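Local atomic coordinates of probable transcriptional regulator (Pseudomonas aeruginosa, PDB entry 2ESN), a protein that probably regulates transcription as a LysR-family protein, binding DNA through a helix-turn-helix domain and sensing an unidentified small molecule through a periplasmic-binding-protein-like domain. Residues H24-T29 with Q60-Q65; T102-A107 with G149-A154; D172-R177 with P276-R281; R184-L189 with S245-L250. One frame throughout, in Å; residues are numbered along the deposited sequence.

Contact 1 (H24-T29 with Q60-Q65); sequences HRNVGT and QGNRMQ
The backbone leaves helix 15-24 at Arg25, whose positive phi turns the chain toward helix 27-34, and meets the 60-65 hairpin, where a type II' turn from Gln60 to Arg63 leads into strand 63-66. The carbonyl of Arg25 is used at once: Met64 N donates to Arg25 O at 2.7 Å, nearly straight at 163°, although the donor sits above the carbonyl plane. Asn26 is the N-cap of helix 27-34. With CG anti to its backbone N (chi1 172°), its OD1 takes both Thr29 N, at 2.9 Å, and Thr29 OG1, while the other branch, ND2, reaches Asn62 O in a weak bond of 3.3 Å. A water links Val27 N to Asn62 O. A second water collects Arg25 NH1, Arg63 NE, Met64 O and Gln65 OE1, so the two arginines meet through a shared acceptor; Arg25 NE is spent on Tyr22 O. With CG anti to its carbonyl carbon (chi1 -60°), Met64 sets CG 4.1 Å from Val27 CG1; bends at chi2 and chi3 curl CE toward the same methyl. Both side chains continue onto Leu21 of helix 15-24 and onto helix 38-52, joining the hairpin, or wing, to the core of the winged helix-turn-helix domain.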
loop_
_atom_site.group_PDB
_atom_site.type_symbol
_atom_site.label_atom_id
_atom_site.label_comp_id
_atom_site.label_asym_id
_atom_site.label_seq_id
_atom_site.Cartn_x
_atom_site.Cartn_y
_atom_site.Cartn_z
ATOM N N HIS C 24 -6.270 -31.034 27.573
ATOM C CA HIS C 24 -6.004 -31.778 28.802
ATOM C C HIS C 24 -6.343 -33.228 28.667
ATOM O O HIS C 24 -5.704 -34.017 29.297
ATOM C CB HIS C 24 -6.745 -31.202 30.003
ATOM C CG HIS C 24 -6.243 -29.856 30.407
ATOM N ND1 HIS C 24 -5.123 -29.692 31.197
ATOM C CD2 HIS C 24 -6.657 -28.604 30.070
ATOM C CE1 HIS C 24 -4.906 -28.396 31.373
ATOM N NE2 HIS C 24 -5.827 -27.715 30.710
ATOM N N ARG C 25 -7.346 -33.564 27.838
ATOM C CA ARG C 25 -7.909 -34.922 27.707
ATOM C C ARG C 25 -8.349 -35.586 29.021
ATOM O O ARG C 25 -8.435 -36.800 29.120
ATOM C CB ARG C 25 -7.011 -35.837 26.837
ATOM C CG ARG C 25 -7.396 -35.775 25.311
ATOM C CD ARG C 25 -6.416 -34.957 24.658
ATOM N NE ARG C 25 -6.517 -34.692 23.214
ATOM C CZ ARG C 25 -6.316 -35.554 22.218
ATOM N NH1 ARG C 25 -6.205 -36.854 22.420
ATOM N NH2 ARG C 25 -6.272 -35.102 20.982
ATOM N N ASN C 26 -8.677 -34.756 29.994
ATOM C CA ASN C 26 -9.043 -35.159 31.326
ATOM C C ASN C 26 -9.950 -34.050 31.882
ATOM O O ASN C 26 -9.603 -32.860 31.798
ATOM C CB ASN C 26 -7.746 -35.298 32.165
ATOM C CG ASN C 26 -8.026 -35.524 33.621
ATOM O OD1 ASN C 26 -8.034 -34.594 34.371
ATOM N ND2 ASN C 26 -8.329 -36.749 34.002
ATOM N N VAL C 27 -11.106 -34.424 32.423
ATOM C CA VAL C 27 -12.074 -33.434 32.892
ATOM C C VAL C 27 -11.664 -32.711 34.146
ATOM O O VAL C 27 -11.992 -31.539 34.312
ATOM C CB VAL C 27 -13.585 -33.962 33.014
ATOM C CG1 VAL C 27 -14.084 -34.490 31.670
ATOM C CG2 VAL C 27 -13.742 -35.013 34.080
ATOM N N GLY C 28 -10.944 -33.385 35.039
ATOM C CA GLY C 28 -10.494 -32.697 36.244
ATOM C C GLY C 28 -9.517 -31.587 35.987
ATOM O O GLY C 28 -9.676 -30.472 36.502
ATOM N N THR C 29 -8.511 -31.828 35.181
ATOM C CA THR C 29 -7.643 -30.679 34.865
ATOM C C THR C 29 -8.195 -29.614 33.913
ATOM O O THR C 29 -7.752 -28.460 33.937
ATOM C CB THR C 29 -6.292 -31.090 34.399
ATOM O OG1 THR C 29 -6.418 -32.085 33.364
ATOM C CG2 THR C 29 -5.476 -31.666 35.657
ATOM N N GLN C 60 -12.278 -43.243 28.604
ATOM C CA GLN C 60 -11.559 -44.490 28.958
ATOM C C GLN C 60 -10.842 -44.232 30.272
ATOM O O GLN C 60 -9.725 -43.667 30.257
ATOM C CB GLN C 60 -10.400 -44.708 28.031
ATOM C CG GLN C 60 -10.636 -45.205 26.679
ATOM C CD GLN C 60 -9.290 -45.266 25.990
ATOM O OE1 GLN C 60 -8.459 -46.129 26.329
ATOM N NE2 GLN C 60 -9.022 -44.308 25.066
ATOM N N GLY C 61 -11.460 -44.591 31.382
ATOM C CA GLY C 61 -10.848 -44.319 32.646
ATOM C C GLY C 61 -11.093 -42.878 32.969
ATOM O O GLY C 61 -12.248 -42.485 33.130
ATOM N N ASN C 62 -10.023 -42.095 33.087
ATOM C CA ASN C 62 -10.185 -40.671 33.125
ATOM C C ASN C 62 -9.673 -40.071 31.838
ATOM O O ASN C 62 -9.558 -38.884 31.738
ATOM C CB ASN C 62 -9.495 -40.049 34.361
ATOM C CG ASN C 62 -7.984 -40.201 34.326
ATOM O OD1 ASN C 62 -7.372 -40.277 33.258
ATOM N ND2 ASN C 62 -7.374 -40.251 35.507
ATOM N N ARG C 63 -9.326 -40.903 30.859
ATOM C CA ARG C 63 -8.780 -40.380 29.629
ATOM C C ARG C 63 -9.942 -40.047 28.629
ATOM O O ARG C 63 -10.751 -40.887 28.336
ATOM C CB ARG C 63 -7.803 -41.388 29.022
ATOM C CG ARG C 63 -7.716 -41.377 27.552
ATOM C CD ARG C 63 -6.324 -41.673 27.042
ATOM N NE ARG C 63 -5.779 -40.388 26.609
ATOM C CZ ARG C 63 -4.708 -39.757 27.091
ATOM N NH1 ARG C 63 -4.427 -38.564 26.587
ATOM N NH2 ARG C 63 -3.924 -40.306 28.035
ATOM N N MET C 64 -9.991 -38.807 28.139
ATOM C CA MET C 64 -11.057 -38.384 27.230
ATOM C C MET C 64 -10.532 -38.364 25.814
ATOM O O MET C 64 -9.696 -37.537 25.461
ATOM C CB MET C 64 -11.668 -37.044 27.693
ATOM C CG MET C 64 -12.284 -37.143 29.116
ATOM S SD MET C 64 -13.731 -38.066 29.375
ATOM C CE MET C 64 -14.833 -37.021 28.417
ATOM N N GLN C 65 -11.015 -39.297 25.022
ATOM C CA GLN C 65 -10.551 -39.476 23.682
ATOM C C GLN C 65 -11.517 -38.816 22.680
ATOM O O GLN C 65 -12.697 -39.190 22.636
ATOM C CB GLN C 65 -10.474 -40.971 23.387
ATOM C CG GLN C 65 -9.837 -41.285 22.047
ATOM C CD GLN C 65 -8.371 -40.759 21.902
ATOM O OE1 GLN C 65 -7.578 -40.723 22.890
ATOM N NE2 GLN C 65 -8.014 -40.354 20.663
HETATM O O HOH W 1 -7.038 -38.876 24.497
HETATM O O HOH W 2 -11.373 -37.256 32.879
#

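Contact 2 (T102-A107 with G149-A154); sequences TFVFAA and GRIDFA
Two parallel strands, 102-107 and 153-157, lie next to each other in the sheet of the LysR substrate-binding domain, which has the periplasmic-binding-protein fold. The chain between them runs through helix 109-126, strand 131-136 and helix 143-148, which ends at Gly149 in a Schellman motif. Phe105 bridges Phe153, and Ala106 bridges Ala154; Ala106 N donates to Phe153 O at 3.0 Å, and Phe153 N approaches Val104 O nearly along the C=O axis, while Asp152 N adds a weak bond to the same oxygen. Asp152, just ahead of its strand, is the side chain to follow. Its CB rests 3.5 Å from Val104 O, and CG, set beside its own backbone N (chi1 -62°), brings the carboxylate alongside Val104 N. The carboxylate divides: OD1 turns away to His294 and Arg101, while OD2 passes 3.5 Å from Phe103 CA. The acid thus stands in for a strand carbonyl. On the Phe face, Phe105 and Phe153 lie side by side, planes 26° apart but slid until they barely overlap, and Phe153 CD1 stands over the rim of the Phe105 ring. Met297 of helix 293-303 packs against both. The methyls of Ala106 and Ala154 touch on the other face, and Val104 CG1 meets Ile151 CG1 ahead of strand 153-157. At the tip of Asp152, Val104 N reaches the anti lone pair of OD2 at 2.9 Å.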
loop_
_atom_site.group_PDB
_atom_site.type_symbol
_atom_site.label_atom_id
_atom_site.label_comp_id
_atom_site.label_asym_id
_atom_site.label_seq_id
_atom_site.Cartn_x
_atom_site.Cartn_y
_atom_site.Cartn_z
ATOM N N THR C 102 6.176 -7.737 23.717
ATOM C CA THR C 102 7.201 -7.263 22.800
ATOM C C THR C 102 6.849 -5.806 22.599
ATOM O O THR C 102 5.716 -5.483 22.261
ATOM C CB THR C 102 7.162 -8.056 21.496
ATOM O OG1 THR C 102 7.375 -9.431 21.800
ATOM C CG2 THR C 102 8.247 -7.645 20.468
ATOM N N PHE C 103 7.796 -4.923 22.941
ATOM C CA PHE C 103 7.785 -3.527 22.576
ATOM C C PHE C 103 8.454 -3.313 21.216
ATOM O O PHE C 103 9.539 -3.868 20.955
ATOM C CB PHE C 103 8.435 -2.677 23.672
ATOM C CG PHE C 103 7.666 -2.690 24.950
ATOM C CD1 PHE C 103 7.814 -3.745 25.863
ATOM C CD2 PHE C 103 6.771 -1.677 25.224
ATOM C CE1 PHE C 103 7.074 -3.817 27.027
ATOM C CE2 PHE C 103 6.038 -1.691 26.374
ATOM C CZ PHE C 103 6.206 -2.739 27.319
ATOM N N VAL C 104 7.785 -2.546 20.351
ATOM C CA VAL C 104 8.261 -2.329 18.961
ATOM C C VAL C 104 8.687 -0.876 18.852
ATOM O O VAL C 104 7.913 0.016 19.170
ATOM C CB VAL C 104 7.209 -2.672 17.867
ATOM C CG1 VAL C 104 7.773 -2.408 16.403
ATOM C CG2 VAL C 104 6.715 -4.119 18.014
ATOM N N PHE C 105 9.962 -0.662 18.521
ATOM C CA PHE C 105 10.494 0.680 18.404
ATOM C C PHE C 105 10.961 0.882 16.964
ATOM O O PHE C 105 11.460 -0.043 16.349
ATOM C CB PHE C 105 11.746 0.898 19.311
ATOM C CG PHE C 105 11.469 0.985 20.788
ATOM C CD1 PHE C 105 11.635 2.179 21.444
ATOM C CD2 PHE C 105 11.153 -0.149 21.529
ATOM C CE1 PHE C 105 11.434 2.284 22.852
ATOM C CE2 PHE C 105 11.003 -0.077 22.960
ATOM C CZ PHE C 105 11.117 1.163 23.592
ATOM N N ALA C 106 10.786 2.109 16.471
ATOM C CA ALA C 106 11.265 2.577 15.185
ATOM C C ALA C 106 12.527 3.222 15.577
ATOM O O ALA C 106 12.577 3.960 16.559
ATOM C CB ALA C 106 10.357 3.650 14.630
ATOM N N ALA C 107 13.585 2.951 14.835
ATOM C CA ALA C 107 14.923 3.291 15.407
ATOM C C ALA C 107 15.922 3.440 14.312
ATOM O O ALA C 107 15.602 3.116 13.138
ATOM C CB ALA C 107 15.373 2.186 16.359
ATOM N N GLY C 149 -0.717 1.570 16.738
ATOM C CA GLY C 149 0.069 0.750 17.662
ATOM C C GLY C 149 0.748 -0.438 16.990
ATOM O O GLY C 149 1.063 -1.433 17.659
ATOM N N ARG C 150 0.986 -0.337 15.681
ATOM C CA ARG C 150 1.906 -1.271 14.973
ATOM C C ARG C 150 3.341 -1.048 15.493
ATOM O O ARG C 150 4.166 -1.961 15.464
ATOM C CB ARG C 150 1.899 -1.009 13.467
ATOM C CG ARG C 150 1.866 -2.244 12.506
ATOM C CD ARG C 150 1.826 -1.715 11.042
ATOM N NE ARG C 150 1.366 -0.315 11.066
ATOM C CZ ARG C 150 0.370 0.222 10.348
ATOM N NH1 ARG C 150 0.050 1.511 10.524
ATOM N NH2 ARG C 150 -0.284 -0.514 9.441
ATOM N N ILE C 151 3.600 0.176 15.947
ATOM C CA ILE C 151 4.841 0.583 16.575
ATOM C C ILE C 151 4.415 1.279 17.879
ATOM O O ILE C 151 3.565 2.181 17.868
ATOM C CB ILE C 151 5.596 1.587 15.651
ATOM C CG1 ILE C 151 6.327 0.868 14.522
ATOM C CG2 ILE C 151 6.556 2.446 16.389
ATOM C CD1 ILE C 151 6.696 1.812 13.317
ATOM N N ASP C 152 5.009 0.850 18.983
ATOM C CA ASP C 152 4.773 1.433 20.296
ATOM C C ASP C 152 5.447 2.785 20.387
ATOM O O ASP C 152 4.861 3.731 20.861
ATOM C CB ASP C 152 5.273 0.460 21.409
ATOM C CG ASP C 152 4.521 -0.887 21.410
ATOM O OD1 ASP C 152 3.356 -0.914 21.791
ATOM O OD2 ASP C 152 5.058 -1.935 21.015
ATOM N N PHE C 153 6.688 2.875 19.910
ATOM C CA PHE C 153 7.510 4.053 20.130
ATOM C C PHE C 153 8.458 4.335 18.955
ATOM O O PHE C 153 8.772 3.454 18.192
ATOM C CB PHE C 153 8.425 3.845 21.354
ATOM C CG PHE C 153 7.714 3.684 22.657
ATOM C CD1 PHE C 153 7.555 2.419 23.206
ATOM C CD2 PHE C 153 7.262 4.785 23.355
ATOM C CE1 PHE C 153 6.926 2.249 24.451
ATOM C CE2 PHE C 153 6.572 4.632 24.578
ATOM C CZ PHE C 153 6.430 3.382 25.145
ATOM N N ALA C 154 8.971 5.553 18.887
ATOM C CA ALA C 154 9.968 5.897 17.889
ATOM C C ALA C 154 11.070 6.627 18.594
ATOM O O ALA C 154 10.839 7.255 19.626
ATOM C CB ALA C 154 9.357 6.737 16.765
#

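Contact 3 (D172-R177 with P276-R281)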
loop_
_atom_site.group_PDB
_atom_site.type_symbol
_atom_site.label_atom_id
_atom_site.label_comp_id
_atom_site.label_asym_id
_atom_site.label_seq_id
_atom_site.Cartn_x
_atom_site.Cartn_y
_atom_site.Cartn_z
ATOM N N ASP C 172 12.427 13.217 26.647
ATOM C CA ASP C 172 13.880 13.243 26.472
ATOM C C ASP C 172 14.582 12.170 27.267
ATOM O O ASP C 172 14.225 11.923 28.438
ATOM C CB ASP C 172 14.397 14.620 26.823
ATOM C CG ASP C 172 13.772 15.682 25.959
ATOM O OD1 ASP C 172 13.366 15.385 24.806
ATOM O OD2 ASP C 172 13.669 16.816 26.447
ATOM N N TRP C 173 15.554 11.505 26.642
ATOM C CA TRP C 173 16.359 10.506 27.398
ATOM C C TRP C 173 17.908 10.599 27.407
ATOM O O TRP C 173 18.574 9.916 28.212
ATOM C CB TRP C 173 15.857 9.080 27.131
ATOM C CG TRP C 173 15.897 8.669 25.693
ATOM C CD1 TRP C 173 14.965 8.964 24.752
ATOM C CD2 TRP C 173 16.929 7.888 25.024
ATOM N NE1 TRP C 173 15.351 8.429 23.540
ATOM C CE2 TRP C 173 16.532 7.739 23.689
ATOM C CE3 TRP C 173 18.151 7.315 25.438
ATOM C CZ2 TRP C 173 17.316 7.014 22.720
ATOM C CZ3 TRP C 173 18.926 6.602 24.504
ATOM C CH2 TRP C 173 18.508 6.469 23.147
ATOM N N PHE C 174 18.473 11.436 26.544
ATOM C CA PHE C 174 19.928 11.576 26.448
ATOM C C PHE C 174 20.316 12.870 25.755
ATOM O O PHE C 174 19.956 13.082 24.579
ATOM C CB PHE C 174 20.504 10.421 25.626
ATOM C CG PHE C 174 22.017 10.373 25.610
ATOM C CD1 PHE C 174 22.750 10.413 26.801
ATOM C CD2 PHE C 174 22.702 10.262 24.409
ATOM C CE1 PHE C 174 24.172 10.361 26.785
ATOM C CE2 PHE C 174 24.087 10.187 24.378
ATOM C CZ PHE C 174 24.846 10.241 25.571
ATOM N N ALA C 175 21.036 13.730 26.465
ATOM C CA ALA C 175 21.655 14.927 25.826
ATOM C C ALA C 175 23.118 14.604 25.449
ATOM O O ALA C 175 23.825 14.044 26.245
ATOM C CB ALA C 175 21.581 16.183 26.795
ATOM N N ASP C 176 23.537 14.912 24.239
ATOM C CA ASP C 176 24.941 14.708 23.810
ATOM C C ASP C 176 25.319 15.815 22.792
ATOM O O ASP C 176 24.494 16.664 22.444
ATOM C CB ASP C 176 25.091 13.297 23.173
ATOM C CG ASP C 176 26.560 12.816 22.978
ATOM O OD1 ASP C 176 27.498 13.070 23.789
ATOM O OD2 ASP C 176 26.722 12.057 22.017
ATOM N N ARG C 177 26.554 15.789 22.307
ATOM C CA ARG C 177 26.966 16.695 21.245
ATOM C C ARG C 177 27.625 15.947 20.072
ATOM O O ARG C 177 27.984 14.747 20.186
ATOM C CB ARG C 177 27.909 17.745 21.833
ATOM C CG ARG C 177 29.116 17.155 22.597
ATOM C CD ARG C 177 29.936 18.284 23.244
ATOM N NE ARG C 177 31.353 17.895 23.406
ATOM C CZ ARG C 177 31.865 17.266 24.472
ATOM N NH1 ARG C 177 31.104 16.913 25.520
ATOM N NH2 ARG C 177 33.159 16.958 24.475
ATOM N N PRO C 276 24.280 22.985 17.753
ATOM C CA PRO C 276 23.510 22.661 18.977
ATOM C C PRO C 276 23.700 21.214 19.494
ATOM O O PRO C 276 23.822 20.288 18.683
ATOM C CB PRO C 276 22.042 22.862 18.562
ATOM C CG PRO C 276 22.031 23.462 17.150
ATOM C CD PRO C 276 23.463 23.638 16.698
ATOM N N PRO C 277 23.700 21.036 20.831
ATOM C CA PRO C 277 23.670 19.755 21.478
ATOM C C PRO C 277 22.428 19.127 20.933
ATOM O O PRO C 277 21.517 19.838 20.506
ATOM C CB PRO C 277 23.461 20.092 22.969
ATOM C CG PRO C 277 24.092 21.494 23.112
ATOM C CD PRO C 277 23.667 22.153 21.806
ATOM N N TYR C 278 22.410 17.810 20.863
ATOM C CA TYR C 278 21.186 17.116 20.512
ATOM C C TYR C 278 20.623 16.468 21.761
ATOM O O TYR C 278 21.337 16.215 22.771
ATOM C CB TYR C 278 21.419 16.107 19.376
ATOM C CG TYR C 278 22.291 14.932 19.753
ATOM C CD1 TYR C 278 23.687 14.983 19.595
ATOM C CD2 TYR C 278 21.724 13.756 20.268
ATOM C CE1 TYR C 278 24.495 13.865 19.931
ATOM C CE2 TYR C 278 22.511 12.644 20.607
ATOM C CZ TYR C 278 23.907 12.700 20.460
ATOM O OH TYR C 278 24.676 11.597 20.820
ATOM N N VAL C 279 19.328 16.227 21.718
ATOM C CA VAL C 279 18.665 15.546 22.798
ATOM C C VAL C 279 17.889 14.436 22.142
ATOM O O VAL C 279 17.042 14.730 21.275
ATOM C CB VAL C 279 17.727 16.513 23.602
ATOM C CG1 VAL C 279 17.010 15.766 24.709
ATOM C CG2 VAL C 279 18.560 17.628 24.210
ATOM N N LEU C 280 18.215 13.182 22.494
ATOM C CA LEU C 280 17.529 12.012 21.901
ATOM C C LEU C 280 16.203 11.837 22.634
ATOM O O LEU C 280 16.124 12.087 23.823
ATOM C CB LEU C 280 18.349 10.716 22.032
ATOM C CG LEU C 280 19.667 10.599 21.248
ATOM C CD1 LEU C 280 20.180 9.174 21.366
ATOM C CD2 LEU C 280 19.478 10.943 19.765
ATOM N N ARG C 281 15.171 11.425 21.931
ATOM C CA ARG C 281 13.880 11.345 22.568
ATOM C C ARG C 281 13.079 10.149 22.186
ATOM O O ARG C 281 13.364 9.423 21.238
ATOM C CB ARG C 281 13.061 12.651 22.427
ATOM C CG ARG C 281 13.218 13.333 21.134
ATOM C CD ARG C 281 13.233 14.829 21.334
ATOM N NE ARG C 281 12.026 15.283 21.984
ATOM C CZ ARG C 281 11.820 16.524 22.407
ATOM N NH1 ARG C 281 12.778 17.449 22.246
ATOM N NH2 ARG C 281 10.655 16.838 22.977
#
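Main-chain hydrogen bonds join strands 168-183 and 278-285 antiparallel in the mixed sheet of the LysR substrate-binding domain; as in periplasmic-binding-protein folds, such strands probably form part of the connection between its two subdomains. Leu280 N donates to Phe174 O, and Asp176 and Tyr278 exchange N-H and C=O. A beta bulge between Asp172 and Phe174 shifts the register by one, yet Trp173 N still finds Leu280 O at 2.9 Å, almost perfectly straight (177°).

Apolar packing follows the bulge. Trp173 has CG in the crowded position between N and carbonyl carbon (chi1 59°), which folds the indole across the neighbouring strand. Leu280 CB makes a CH-pi contact over its six-membered ring, 4.1 Å from the centroid, and Leu280 CD1 touches CH2. The same CD1 comes to the edge of the Phe174 ring.

The charged pair lies on the face with Ala175 and Val279. Asp172 OD1 sits 3.0 Å above the guanidinium plane of Arg281, over its centre, with no N-H aimed at it; Arg281 NH1 has a salt bridge to Asp158.

In the polar pair, Tyr278 OH donates to the anti lone pair of Asp176 OD2 in a very short bond of 2.4 Å, with Asp176 CB crowded to 2.9 Å from Tyr278 OH. Carboxylate and ring stand 78° apart, and Asp176 CA lies over the rim of one face of the tyrosine. His255 N also donates to OD2, and Tyr110 OH is bonded to Tyr278 OH.

Two donors on one carboxylate oxygen would be expected to stabilise its charge, consistent with an ionised Asp176, whereas the Asp172-Arg281 attraction is purely electrostatic.

Contact 4 (R184-L189 with S245-L250)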
loop_
_atom_site.group_PDB
_atom_site.type_symbol
_atom_site.label_atom_id
_atom_site.label_comp_id
_atom_site.label_asym_id
_atom_site.label_seq_id
_atom_site.Cartn_x
_atom_site.Cartn_y
_atom_site.Cartn_z
ATOM N N ARG C 184 43.075 8.474 13.137
ATOM C CA ARG C 184 43.976 8.954 14.158
ATOM C C ARG C 184 45.198 9.672 13.564
ATOM O O ARG C 184 45.611 10.723 14.051
ATOM C CB ARG C 184 44.489 7.779 15.003
ATOM C CG ARG C 184 45.258 8.338 16.252
ATOM C CD ARG C 184 45.513 7.268 17.304
ATOM N NE ARG C 184 44.264 7.067 18.040
ATOM C CZ ARG C 184 43.570 5.934 18.143
ATOM N NH1 ARG C 184 44.021 4.782 17.597
ATOM N NH2 ARG C 184 42.421 5.986 18.823
ATOM N N ASP C 185 45.774 9.088 12.540
ATOM C CA ASP C 185 46.883 9.756 11.796
ATOM C C ASP C 185 46.442 10.290 10.414
ATOM O O ASP C 185 46.736 9.700 9.410
ATOM C CB ASP C 185 48.020 8.773 11.600
ATOM C CG ASP C 185 48.603 8.304 12.949
ATOM O OD1 ASP C 185 48.650 9.057 13.946
ATOM O OD2 ASP C 185 48.958 7.158 13.022
ATOM N N HIS C 186 45.712 11.399 10.400
ATOM C CA HIS C 186 45.195 11.935 9.143
ATOM C C HIS C 186 46.360 12.747 8.523
ATOM O O HIS C 186 47.023 13.490 9.252
ATOM C CB HIS C 186 44.012 12.839 9.474
ATOM C CG HIS C 186 43.287 13.367 8.262
ATOM N ND1 HIS C 186 43.793 14.367 7.454
ATOM C CD2 HIS C 186 42.089 13.030 7.736
ATOM C CE1 HIS C 186 42.954 14.581 6.447
ATOM N NE2 HIS C 186 41.899 13.801 6.612
ATOM N N PRO C 187 46.594 12.641 7.184
ATOM C CA PRO C 187 47.808 13.314 6.666
ATOM C C PRO C 187 47.840 14.823 6.854
ATOM O O PRO C 187 48.928 15.385 6.815
ATOM C CB PRO C 187 47.890 12.890 5.184
ATOM C CG PRO C 187 46.447 12.465 4.793
ATOM C CD PRO C 187 45.826 11.945 6.131
ATOM N N ARG C 188 46.698 15.465 7.131
ATOM C CA ARG C 188 46.642 16.918 7.099
ATOM C C ARG C 188 46.122 17.516 8.385
ATOM O O ARG C 188 45.931 18.718 8.464
ATOM C CB ARG C 188 45.825 17.411 5.899
ATOM C CG ARG C 188 46.458 17.226 4.533
ATOM C CD ARG C 188 45.499 17.415 3.290
ATOM N NE ARG C 188 44.385 16.437 3.252
ATOM C CZ ARG C 188 44.458 15.250 2.661
ATOM N NH1 ARG C 188 45.588 14.847 2.071
ATOM N NH2 ARG C 188 43.411 14.441 2.665
ATOM N N LEU C 189 45.919 16.711 9.428
ATOM C CA LEU C 189 45.493 17.273 10.671
ATOM C C LEU C 189 46.618 17.215 11.639
ATOM O O LEU C 189 46.979 16.136 12.116
ATOM C CB LEU C 189 44.265 16.562 11.229
ATOM C CG LEU C 189 42.992 16.492 10.381
ATOM C CD1 LEU C 189 41.884 15.864 11.179
ATOM C CD2 LEU C 189 42.567 17.882 9.847
ATOM N N SER C 245 39.529 4.371 8.123
ATOM C CA SER C 245 40.270 3.847 6.973
ATOM C C SER C 245 40.439 4.841 5.806
ATOM O O SER C 245 40.974 4.457 4.798
ATOM C CB SER C 245 39.682 2.537 6.432
ATOM O OG SER C 245 39.990 1.466 7.335
ATOM N N THR C 246 40.104 6.111 5.986
ATOM C CA THR C 246 40.268 7.069 4.917
ATOM C C THR C 246 40.630 8.424 5.442
ATOM O O THR C 246 40.719 8.657 6.698
ATOM C CB THR C 246 38.929 7.245 4.142
ATOM O OG1 THR C 246 37.976 7.724 5.087
ATOM C CG2 THR C 246 38.429 5.936 3.518
ATOM N N ASP C 247 40.774 9.367 4.489
ATOM C CA ASP C 247 41.033 10.724 4.899
ATOM C C ASP C 247 39.735 11.468 5.118
ATOM O O ASP C 247 39.751 12.674 5.460
ATOM C CB ASP C 247 41.949 11.473 3.903
ATOM C CG ASP C 247 43.302 10.768 3.755
ATOM O OD1 ASP C 247 43.674 10.020 4.688
ATOM O OD2 ASP C 247 43.959 10.908 2.718
ATOM N N PHE C 248 38.622 10.742 5.010
ATOM C CA PHE C 248 37.337 11.429 5.154
ATOM C C PHE C 248 37.054 11.862 6.549
ATOM O O PHE C 248 37.351 11.135 7.501
ATOM C CB PHE C 248 36.187 10.576 4.641
ATOM C CG PHE C 248 36.377 10.054 3.233
ATOM C CD1 PHE C 248 35.668 8.960 2.825
ATOM C CD2 PHE C 248 37.209 10.680 2.309
ATOM C CE1 PHE C 248 35.769 8.446 1.538
ATOM C CE2 PHE C 248 37.345 10.173 0.978
ATOM C CZ PHE C 248 36.616 9.072 0.594
ATOM N N LEU C 249 36.375 13.002 6.683
ATOM C CA LEU C 249 35.923 13.446 7.960
ATOM C C LEU C 249 34.441 13.064 8.189
ATOM O O LEU C 249 33.664 12.964 7.222
ATOM C CB LEU C 249 36.116 14.954 8.043
ATOM C CG LEU C 249 37.577 15.460 7.864
ATOM C CD1 LEU C 249 37.632 16.947 8.150
ATOM C CD2 LEU C 249 38.497 14.732 8.847
ATOM N N LEU C 250 34.055 12.862 9.452
ATOM C CA LEU C 250 32.710 12.486 9.783
ATOM C C LEU C 250 32.306 13.332 10.962
ATOM O O LEU C 250 33.066 13.459 11.909
ATOM C CB LEU C 250 32.611 10.981 10.125
ATOM C CG LEU C 250 31.326 10.505 10.862
ATOM C CD1 LEU C 250 30.105 10.493 9.897
ATOM C CD2 LEU C 250 31.519 9.094 11.462
#
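The His186 imidazole has Pro187 CD over the rim of one face, 3.3 Å above the plane, while Asp247 O and Arg188 CA lie at its edge. Both ring nitrogens are engaged close to that plane. NE2 donates to a lone pair of Asp247 O at 2.7 Å, short but bent (142°), and ND1 accepts from Arg188 N at 3.1 Å. These two bonds fix the ring's rotation and are consistent with a neutral ring protonated at NE2, ND1 being the acceptor. CG stands anti to the backbone N (chi1 -175°), which carries the ring across to segment 245-250.

The Arg188 guanidinium is turned 79° from the Asp247 carboxylate. Its chain, bent at chi3, brings NH2 to 3.6 Å from Asp247 OD2, a long salt bridge, and to 3.5 Å from Asp247 CB; the stronger partner is Glu201, which pairs with NE. Asp247 OD1 lies against the proline, 3.2 Å from Pro187 CD. Asp247 is met on its carbonyl by histidine and on its side chain by proline and arginine. Leu249 CD2 approaches His186 CD2 obliquely. Leu249 CD2 also lies 4.3 Å from Leu189 CD1, and Ala182 of strand 168-183 lies against both leucines.

Gln124 OE1 of the second subunit accepts from Asp247 N, so this corner also faces the subunit interface. Thr246 OG1 accepts from Phe248 N, forming an ST turn before strand 249-253. The type I beta turn from His186 to Leu189 is tied by histidine to the loop entering that strand, a loop-to-loop contact linking antiparallel neighbours 168-183 and 249-253 in the alpha/beta LysR substrate-binding domain.

Overall arrangement
Contact 1 belongs to the N-terminal helix-turn-helix domain; contacts 2, 3 and 4 lie in the substrate-binding domain and reach one mixed sheet. Contact 1 stands about 43 Å from contact 2 and about 74 Å from contact 4, centre to centre, so the probable DNA-binding end and the far end of the putative sensor domain are widely separated. Contacts 1, 2 and 3 follow one another along the chain, while contact 4 forms from residues between the two halves of contact 3. Contacts 2 and 3 have centres about 20 Å apart and are joined through neighbouring strands 153-157 and 278-285; contacts 3 and 4, about 27 Å apart, connect through strands 168-183 and 249-253.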